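Long-range contacts in M157 (Murid herpesvirus 1, PDB 2NYK), which serves as a viral ligand for Ly49 receptors of natural killer cells and belongs to an MHC class I-like family: residues A[27-31]-A[83-87]; A[94-100]-A[113-119]. The protein carries 1 engineered substitution. All blocks are in the same frame, centred on the assembly; numbering follows the deposited sequence.

Contact 1: A[27-31]-A[83-87]; sequences VTVTR and LNNLL
Val-29 and Arg-31 meet Leu-83 and Leu-87 where strand 27-30 and helix 83-87 run in roughly the same direction, their axes inclined by 32° and 8.8 Å apart at closest approach, a separation that side chains must fill. Val-29 and Leu-87 do much of the filling. With CG1 of Val-29 anti to the backbone N (chi1 166°), its two methyls divide the work: CG2 rests on Leu-83 CB at 4.0 Å, while CG1 reaches Leu-87 CD1 at 3.5 Å, tighter than usual for two carbons. A beta-branched residue suits this place because both branches start at CB, so that one methyl can touch Leu-83 and the other Leu-87. Asn-84 crosses Val-29 at about a right angle, its OD1 lying 3.2 Å from Val-29 CG1 in a contact of packing, not of polar pairing. Two residues earlier on the strand, Val-27 presents its carbonyl as well as its side chain, and Leu-83 CD1 lies 3.6 Å from Val-27 O. Arg-31 ends the contact differently. Its chain bends at chi2 and passes Leu-87 in the opposite direction, with Leu-87 CD2 over one face of the guanidinium near the rim. Arg-31 NH2 donates to Leu-87 O at 3.0 Å, in the guanidinium plane but well above the carbonyl plane, and it also bonds to Leu-91 O. A long cationic side chain fits here because carbonyls near a helix C-terminus need donors and that end probably carries partial negative charge. The whole contact is a helix packed on a sheet, as in the platform of MHC class I-like proteins: helix 71-90 lies along strand 21-30, on one face of the sheet, Lys-80 also touching Val-27 and Val-29, while strand 96-106 continues the sheet at the side and brings Ile-97 against Leu-83.

Contact 2: A[94-100]-A[113-119]; sequences TQRICVR and DVYHTTD
Thr-94 holds OG1 anti to its own backbone N (chi1 -167°), aimed at Asp-119, whose carboxylate swings back beside its own backbone N (chi1 -66°) to face the start of the other segment. Two bonds then tie Asp-119 to that segment: Asp-119 N donates almost straight to Thr-94 OG1 at 2.9 Å, and Gln-95 N gives its hydrogen to Asp-119 OD1 at 2.6 Å, from above the carboxylate plane. Thr-94 OG1 donates in turn to Arg-96 O, so a small hydroxyl, able to give and accept at once, suits this place. Farther along, the strands run antiparallel, with Cys-98 and Thr-117, then Arg-100 and Tyr-115, as hydrogen-bonded pairs. Between them Val-99 and His-116, a non-hydrogen-bonded pair, lie side by side; branching at CB lets Val-99 hold its CG2 methyl over the flat imidazole, 3.7 Å from the centroid, in a CH-pi contact. Ile-97 CG1 packs against the methyl CG2 of Thr-118 at 4.0 Å. On the face of Cys-98 and Thr-117, Arg-100 stretches out to a salt bridge with Glu-26. This beta hairpin is therefore fixed along its strands by backbone bonds, while at its open end the carboxylate of Asp-119 takes up the backbone N-H of Gln-95, a bond modelled rather short that the negative charge may strengthen.

In the fold
Contacts 1 and 2 share one antiparallel sheet, in which strands 21-30 and 96-106 are neighbours: Arg-31 N probably bonds to Gln-95 O at 2.7 Å, and Ile-97 N to Val-29 O at 2.8 Å. Contact 1 attaches helix 71-90 to a face of this sheet, whereas contact 2 builds the sheet itself. Both are partly buried, contact 1 the more so: four of its seven touching residues are buried and none exposed, against four buried and three exposed of fourteen in contact 2. Apolar packing dominates the first, with a single bond at the helix end; paired backbone amides dominate the second. Leu-83 and Leu-87 bridge the two, touching Ile-97, Val-99 and Thr-94 beneath the helix.

Contact 1: A[27-31]-A[83-87]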
loop_
_atom_site.group_PDB
_atom_site.type_symbol
_atom_site.label_atom_id
_atom_site.label_comp_id
_atom_site.label_asym_id
_atom_site.label_seq_id
_atom_site.Cartn_x
_atom_site.Cartn_y
_atom_site.Cartn_z
ATOM N N VAL A 27 1.816 -7.990 -9.764
ATOM C CA VAL A 27 2.378 -9.326 -9.790
ATOM C C VAL A 27 3.757 -9.267 -10.416
ATOM O O VAL A 27 3.950 -8.631 -11.454
ATOM C CB VAL A 27 1.504 -10.339 -10.595
ATOM C CG1 VAL A 27 2.163 -11.716 -10.616
ATOM C CG2 VAL A 27 0.110 -10.443 -9.990
ATOM N N THR A 28 4.707 -9.930 -9.760
ATOM C CA THR A 28 6.068 -10.035 -10.245
ATOM C C THR A 28 6.414 -11.512 -10.398
ATOM O O THR A 28 6.135 -12.320 -9.507
ATOM C CB THR A 28 7.060 -9.353 -9.284
ATOM O OG1 THR A 28 6.721 -7.965 -9.165
ATOM C CG2 THR A 28 8.471 -9.480 -9.804
ATOM N N VAL A 29 6.970 -11.859 -11.552
ATOM C CA VAL A 29 7.458 -13.207 -11.819
ATOM C C VAL A 29 8.940 -13.114 -12.230
ATOM O O VAL A 29 9.305 -12.292 -13.067
ATOM C CB VAL A 29 6.610 -13.885 -12.924
ATOM C CG1 VAL A 29 7.295 -15.117 -13.455
ATOM C CG2 VAL A 29 5.222 -14.246 -12.396
ATOM N N THR A 30 9.789 -13.932 -11.615
ATOM C CA THR A 30 11.226 -13.930 -11.934
ATOM C C THR A 30 11.653 -15.318 -12.390
ATOM O O THR A 30 11.104 -16.314 -11.923
ATOM C CB THR A 30 12.108 -13.488 -10.723
ATOM O OG1 THR A 30 11.609 -12.269 -10.165
ATOM C CG2 THR A 30 13.570 -13.272 -11.138
ATOM N N ARG A 31 12.610 -15.373 -13.322
ATOM C CA ARG A 31 13.289 -16.635 -13.687
ATOM C C ARG A 31 14.027 -17.190 -12.474
ATOM O O ARG A 31 14.904 -16.515 -11.904
ATOM C CB ARG A 31 14.284 -16.411 -14.835
ATOM C CG ARG A 31 13.641 -16.084 -16.169
ATOM C CD ARG A 31 13.542 -17.319 -17.085
ATOM N NE ARG A 31 12.869 -16.989 -18.346
ATOM C CZ ARG A 31 13.265 -16.029 -19.186
ATOM N NH1 ARG A 31 14.330 -15.283 -18.903
ATOM N NH2 ARG A 31 12.587 -15.802 -20.302
ATOM N N LEU A 83 2.004 -13.967 -17.065
ATOM C CA LEU A 83 3.405 -13.538 -17.046
ATOM C C LEU A 83 4.369 -14.717 -17.172
ATOM O O LEU A 83 5.376 -14.608 -17.864
ATOM C CB LEU A 83 3.736 -12.724 -15.792
ATOM C CG LEU A 83 3.006 -11.425 -15.426
ATOM C CD1 LEU A 83 3.850 -10.673 -14.424
ATOM C CD2 LEU A 83 2.673 -10.537 -16.634
ATOM N N ASN A 84 4.063 -15.824 -16.496
ATOM C CA ASN A 84 4.830 -17.075 -16.622
ATOM C C ASN A 84 4.915 -17.515 -18.066
ATOM O O ASN A 84 5.978 -17.910 -18.534
ATOM C CB ASN A 84 4.181 -18.211 -15.830
ATOM C CG ASN A 84 4.283 -18.015 -14.339
ATOM O OD1 ASN A 84 5.343 -17.682 -13.814
ATOM N ND2 ASN A 84 3.181 -18.252 -13.638
ATOM N N ASN A 85 3.779 -17.452 -18.759
ATOM C CA ASN A 85 3.706 -17.765 -20.181
ATOM C C ASN A 85 4.581 -16.862 -21.025
ATOM O O ASN A 85 5.279 -17.343 -21.910
ATOM C CB ASN A 85 2.265 -17.693 -20.688
ATOM C CG ASN A 85 1.515 -18.991 -20.488
ATOM O OD1 ASN A 85 1.550 -19.588 -19.396
ATOM N ND2 ASN A 85 0.823 -19.436 -21.544
ATOM N N LEU A 86 4.543 -15.561 -20.743
ATOM C CA LEU A 86 5.348 -14.589 -21.470
ATOM C C LEU A 86 6.843 -14.860 -21.342
ATOM O O LEU A 86 7.582 -14.748 -22.321
ATOM C CB LEU A 86 5.028 -13.163 -21.012
ATOM C CG LEU A 86 3.688 -12.581 -21.491
ATOM C CD1 LEU A 86 3.323 -11.340 -20.649
ATOM C CD2 LEU A 86 3.724 -12.274 -23.009
ATOM N N LEU A 87 7.278 -15.212 -20.132
ATOM C CA LEU A 87 8.676 -15.556 -19.891
ATOM C C LEU A 87 9.060 -16.807 -20.677
ATOM O O LEU A 87 9.965 -16.754 -21.525
ATOM C CB LEU A 87 8.960 -15.738 -18.397
ATOM C CG LEU A 87 9.091 -14.490 -17.515
ATOM C CD1 LEU A 87 9.503 -14.904 -16.126
ATOM C CD2 LEU A 87 10.103 -13.503 -18.071
#

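Contact 2: A[94-100]-A[113-119]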
loop_
_atom_site.group_PDB
_atom_site.type_symbol
_atom_site.label_atom_id
_atom_site.label_comp_id
_atom_site.label_asym_id
_atom_site.label_seq_id
_atom_site.Cartn_x
_atom_site.Cartn_y
_atom_site.Cartn_z
ATOM N N THR A 94 15.013 -10.949 -20.577
ATOM C CA THR A 94 14.632 -10.492 -19.243
ATOM C C THR A 94 14.617 -11.641 -18.237
ATOM O O THR A 94 14.204 -12.753 -18.552
ATOM C CB THR A 94 13.268 -9.711 -19.242
ATOM O OG1 THR A 94 13.104 -9.033 -17.989
ATOM C CG2 THR A 94 12.070 -10.629 -19.487
ATOM N N GLN A 95 15.080 -11.354 -17.028
ATOM C CA GLN A 95 15.080 -12.318 -15.938
ATOM C C GLN A 95 13.828 -12.187 -15.081
ATOM O O GLN A 95 13.553 -13.048 -14.243
ATOM C CB GLN A 95 16.329 -12.142 -15.071
ATOM C CG GLN A 95 17.611 -12.623 -15.739
ATOM C CD GLN A 95 17.539 -14.089 -16.151
ATOM O OE1 GLN A 95 17.404 -14.984 -15.308
ATOM N NE2 GLN A 95 17.616 -14.337 -17.455
ATOM N N ARG A 96 13.075 -11.108 -15.296
ATOM C CA ARG A 96 11.859 -10.867 -14.535
ATOM C C ARG A 96 10.834 -10.016 -15.277
ATOM O O ARG A 96 11.162 -9.256 -16.189
ATOM C CB ARG A 96 12.186 -10.249 -13.169
ATOM C CG ARG A 96 12.981 -8.961 -13.246
ATOM C CD ARG A 96 13.958 -8.829 -12.057
ATOM N NE ARG A 96 13.326 -9.107 -10.761
ATOM C CZ ARG A 96 12.351 -8.374 -10.219
ATOM N NH1 ARG A 96 11.868 -7.314 -10.859
ATOM N NH2 ARG A 96 11.851 -8.710 -9.034
ATOM N N ILE A 97 9.580 -10.151 -14.870
ATOM C CA ILE A 97 8.510 -9.332 -15.435
ATOM C C ILE A 97 7.521 -8.960 -14.330
ATOM O O ILE A 97 7.188 -9.777 -13.472
ATOM C CB ILE A 97 7.782 -10.046 -16.596
ATOM C CG1 ILE A 97 6.732 -9.130 -17.231
ATOM C CG2 ILE A 97 7.144 -11.355 -16.111
ATOM C CD1 ILE A 97 6.171 -9.650 -18.527
ATOM N N CYS A 98 7.075 -7.717 -14.362
ATOM C CA CYS A 98 6.102 -7.252 -13.403
ATOM C C CYS A 98 4.947 -6.567 -14.125
ATOM O O CYS A 98 5.150 -5.884 -15.136
ATOM C CB CYS A 98 6.779 -6.317 -12.405
ATOM S SG CYS A 98 5.675 -5.695 -11.136
ATOM N N VAL A 99 3.735 -6.774 -13.608
ATOM C CA VAL A 99 2.556 -6.065 -14.099
ATOM C C VAL A 99 1.871 -5.379 -12.920
ATOM O O VAL A 99 1.795 -5.954 -11.835
ATOM C CB VAL A 99 1.582 -6.989 -14.880
ATOM C CG1 VAL A 99 1.042 -8.153 -13.984
ATOM C CG2 VAL A 99 0.427 -6.197 -15.481
ATOM N N ARG A 100 1.388 -4.156 -13.138
ATOM C CA ARG A 100 0.677 -3.406 -12.106
ATOM C C ARG A 100 -0.584 -2.735 -12.650
ATOM O O ARG A 100 -0.505 -1.959 -13.594
ATOM C CB ARG A 100 1.600 -2.328 -11.517
ATOM C CG ARG A 100 0.988 -1.510 -10.364
ATOM C CD ARG A 100 1.984 -0.381 -9.958
ATOM N NE ARG A 100 1.449 0.508 -8.915
ATOM C CZ ARG A 100 1.310 0.176 -7.624
ATOM N NH1 ARG A 100 1.650 -1.032 -7.190
ATOM N NH2 ARG A 100 0.814 1.049 -6.756
ATOM N N ASP A 113 -4.655 2.345 -14.852
ATOM C CA ASP A 113 -3.418 2.539 -15.590
ATOM C C ASP A 113 -2.715 1.223 -15.428
ATOM O O ASP A 113 -2.623 0.699 -14.322
ATOM C CB ASP A 113 -2.589 3.667 -15.003
ATOM C CG ASP A 113 -3.305 5.020 -15.056
ATOM O OD1 ASP A 113 -3.970 5.336 -16.062
ATOM O OD2 ASP A 113 -3.192 5.773 -14.069
ATOM N N VAL A 114 -2.260 0.659 -16.532
ATOM C CA VAL A 114 -1.657 -0.664 -16.503
ATOM C C VAL A 114 -0.165 -0.590 -16.858
ATOM O O VAL A 114 0.192 -0.092 -17.921
ATOM C CB VAL A 114 -2.389 -1.612 -17.472
ATOM C CG1 VAL A 114 -1.799 -3.022 -17.388
ATOM C CG2 VAL A 114 -3.913 -1.605 -17.177
ATOM N N TYR A 115 0.698 -1.099 -15.972
ATOM C CA TYR A 115 2.138 -1.006 -16.181
ATOM C C TYR A 115 2.746 -2.384 -16.289
ATOM O O TYR A 115 2.448 -3.262 -15.475
ATOM C CB TYR A 115 2.793 -0.261 -15.019
ATOM C CG TYR A 115 2.202 1.094 -14.768
ATOM C CD1 TYR A 115 2.638 2.202 -15.494
ATOM C CD2 TYR A 115 1.204 1.279 -13.812
ATOM C CE1 TYR A 115 2.095 3.480 -15.269
ATOM C CE2 TYR A 115 0.651 2.563 -13.578
ATOM C CZ TYR A 115 1.101 3.649 -14.323
ATOM O OH TYR A 115 0.582 4.919 -14.109
ATOM N N HIS A 116 3.595 -2.569 -17.296
ATOM C CA HIS A 116 4.365 -3.784 -17.481
ATOM C C HIS A 116 5.830 -3.380 -17.467
ATOM O O HIS A 116 6.196 -2.371 -18.069
ATOM C CB HIS A 116 4.042 -4.434 -18.831
ATOM C CG HIS A 116 2.701 -5.095 -18.883
ATOM N ND1 HIS A 116 1.542 -4.402 -19.152
ATOM C CD2 HIS A 116 2.335 -6.388 -18.709
ATOM C CE1 HIS A 116 0.516 -5.234 -19.125
ATOM N NE2 HIS A 116 0.973 -6.448 -18.863
ATOM N N THR A 117 6.661 -4.154 -16.770
ATOM C CA THR A 117 8.087 -3.847 -16.679
ATOM C C THR A 117 8.917 -5.108 -16.841
ATOM O O THR A 117 8.651 -6.138 -16.194
ATOM C CB THR A 117 8.456 -3.191 -15.343
ATOM O OG1 THR A 117 7.684 -2.002 -15.178
ATOM C CG2 THR A 117 9.936 -2.817 -15.321
ATOM N N THR A 118 9.915 -5.008 -17.715
ATOM C CA THR A 118 10.927 -6.041 -17.889
ATOM C C THR A 118 12.298 -5.364 -17.760
ATOM O O THR A 118 12.382 -4.140 -17.638
ATOM C CB THR A 118 10.813 -6.749 -19.255
ATOM O OG1 THR A 118 11.173 -5.845 -20.302
ATOM C CG2 THR A 118 9.394 -7.262 -19.501
ATOM N N ASP A 119 13.363 -6.159 -17.792
ATOM C CA ASP A 119 14.727 -5.637 -17.662
ATOM C C ASP A 119 15.012 -4.471 -18.603
ATOM O O ASP A 119 15.542 -3.438 -18.177
ATOM C CB ASP A 119 15.746 -6.751 -17.881
ATOM C CG ASP A 119 15.694 -7.815 -16.801
ATOM O OD1 ASP A 119 16.154 -8.941 -17.074
ATOM O OD2 ASP A 119 15.193 -7.536 -15.681
#